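Long-range contact in HTH tetR-type domain-containing protein (PDB 3IUV), which is uncharacterized but, as a TetR family member, probably binds DNA through a helix-turn-helix domain and regulates transcription: residues L94-L98 and L152-C156. Numbering follows the deposited sequence.
Sequences LGEWL and LDGIC
Inside the all-helical C-terminal domain of this TetR-type regulator, helix 86-98 packs its last turn against the middle of helix 142-161, with Leu94 reaching across to Cys156, Ile155 and Leu152. The short axes of 94-98 and 152-156 run 11.5 Å apart at an angle of 46°, a spacing bridged mainly by apolar side chains; no hydrogen bond joins the two segments. Leu94 does most of the bridging: its two methyls both reach Cys156, and CD1 also meets Ile155. On that side Leu94 CD1 lies 3.7 Å from Ile155 CG2. With chi1 at -73°, Ile155 sets CG2 opposite its backbone N, and this branch is the one that meets Leu94. The other methyl, Leu94 CD2, has a looser neighbour in Leu152 CD2, 4.2 Å away. One turn on from Leu94, Leu98 CD2 lies 4.2 Å from Cys156 SG, so both leucines touch the same sulfur.

Tyr166 from a loop also touches Leu94, Leu98 and Ile155, and Tyr109 of helix 103-117 reaches Cys156; in many TetR relatives this C-terminal domain is the one that binds effectors. Asp153 of helix 142-161 packs on Leu157 of the second subunit, so the same helix also takes part in the contact between subunits.

The indole of Trp97 meets Cys156 by its edge: Cys156 SG lies almost in the ring plane, 89° off the normal, and 5.5 Å from the centre of the five-membered ring. Phe69 packs edge-to-face with the same indole. Cys156 holds SG anti to its carbonyl carbon, and in that position Cys156 SG comes within 3.5 Å of Leu94 CD2.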
loop_
_atom_site.group_PDB
_atom_site.type_symbol
_atom_site.label_atom_id
_atom_site.label_comp_id
_atom_site.label_asym_id
_atom_site.label_seq_id
_atom_site.Cartn_x
_atom_site.Cartn_y
_atom_site.Cartn_z
ATOM N N LEU A 94 9.443 -5.647 -12.501
ATOM C CA LEU A 94 9.438 -5.658 -11.051
ATOM C C LEU A 94 10.829 -5.868 -10.439
ATOM O O LEU A 94 11.176 -5.217 -9.457
ATOM C CB LEU A 94 8.480 -6.726 -10.527
ATOM C CG LEU A 94 7.015 -6.328 -10.400
ATOM C CD1 LEU A 94 6.399 -7.103 -9.237
ATOM C CD2 LEU A 94 6.901 -4.827 -10.173
ATOM N N GLY A 95 11.617 -6.781 -11.000
ATOM C CA GLY A 95 12.980 -7.004 -10.521
ATOM C C GLY A 95 13.817 -5.734 -10.579
ATOM O O GLY A 95 14.582 -5.445 -9.668
ATOM N N GLU A 96 13.663 -4.958 -11.649
ATOM C CA GLU A 96 14.398 -3.705 -11.790
ATOM C C GLU A 96 13.855 -2.614 -10.872
ATOM O O GLU A 96 14.595 -2.051 -10.065
ATOM C CB GLU A 96 14.369 -3.231 -13.238
ATOM C CG GLU A 96 15.099 -4.157 -14.180
ATOM C CD GLU A 96 14.902 -3.792 -15.634
ATOM O OE1 GLU A 96 14.856 -2.586 -15.958
ATOM O OE2 GLU A 96 14.805 -4.722 -16.455
ATOM N N TRP A 97 12.564 -2.322 -11.004
ATOM C CA TRP A 97 11.877 -1.326 -10.177
ATOM C C TRP A 97 12.189 -1.474 -8.691
ATOM O O TRP A 97 12.044 -0.523 -7.921
ATOM C CB TRP A 97 10.370 -1.453 -10.394
ATOM C CG TRP A 97 9.494 -0.506 -9.611
ATOM C CD1 TRP A 97 8.474 -0.847 -8.766
ATOM C CD2 TRP A 97 9.532 0.934 -9.634
ATOM N NE1 TRP A 97 7.884 0.284 -8.254
ATOM C CE2 TRP A 97 8.510 1.387 -8.770
ATOM C CE3 TRP A 97 10.332 1.875 -10.292
ATOM C CZ2 TRP A 97 8.269 2.751 -8.553
ATOM C CZ3 TRP A 97 10.092 3.228 -10.070
ATOM C CH2 TRP A 97 9.069 3.652 -9.208
ATOM N N LEU A 98 12.610 -2.669 -8.288
ATOM C CA LEU A 98 12.922 -2.925 -6.886
ATOM C C LEU A 98 14.443 -2.958 -6.596
ATOM O O LEU A 98 14.912 -2.311 -5.657
ATOM C CB LEU A 98 12.189 -4.184 -6.382
ATOM C CG LEU A 98 10.647 -4.179 -6.483
ATOM C CD1 LEU A 98 10.090 -5.595 -6.452
ATOM C CD2 LEU A 98 9.970 -3.313 -5.410
ATOM N N LEU A 152 1.104 -6.895 -8.993
ATOM C CA LEU A 152 2.314 -6.082 -8.985
ATOM C C LEU A 152 2.425 -5.311 -7.673
ATOM O O LEU A 152 3.413 -5.438 -6.945
ATOM C CB LEU A 152 2.364 -5.126 -10.168
ATOM C CG LEU A 152 2.773 -5.780 -11.502
ATOM C CD1 LEU A 152 1.601 -6.468 -12.185
ATOM C CD2 LEU A 152 3.380 -4.765 -12.465
ATOM N N ASP A 153 1.400 -4.527 -7.370
ATOM C CA ASP A 153 1.355 -3.762 -6.129
ATOM C C ASP A 153 1.521 -4.623 -4.888
ATOM O O ASP A 153 2.313 -4.300 -4.007
ATOM C CB ASP A 153 0.048 -2.976 -6.027
ATOM C CG ASP A 153 0.251 -1.483 -6.166
ATOM O OD1 ASP A 153 1.403 -1.011 -6.026
ATOM O OD2 ASP A 153 -0.751 -0.784 -6.413
ATOM N N GLY A 154 0.766 -5.712 -4.817
ATOM C CA GLY A 154 0.859 -6.663 -3.714
ATOM C C GLY A 154 2.266 -7.188 -3.525
ATOM O O GLY A 154 2.902 -6.946 -2.493
ATOM N N ILE A 155 2.760 -7.903 -4.527
ATOM C CA ILE A 155 4.151 -8.351 -4.535
ATOM C C ILE A 155 5.092 -7.220 -4.080
ATOM O O ILE A 155 5.869 -7.399 -3.154
ATOM C CB ILE A 155 4.559 -8.926 -5.933
ATOM C CG1 ILE A 155 3.912 -10.302 -6.149
ATOM C CG2 ILE A 155 6.093 -8.999 -6.100
ATOM C CD1 ILE A 155 3.837 -10.794 -7.635
ATOM N N CYS A 156 5.011 -6.051 -4.704
ATOM C CA CYS A 156 5.892 -4.963 -4.294
ATOM C C CYS A 156 5.673 -4.641 -2.837
ATOM O O CYS A 156 6.629 -4.525 -2.058
ATOM C CB CYS A 156 5.675 -3.711 -5.128
ATOM S SG CYS A 156 6.079 -3.962 -6.850
#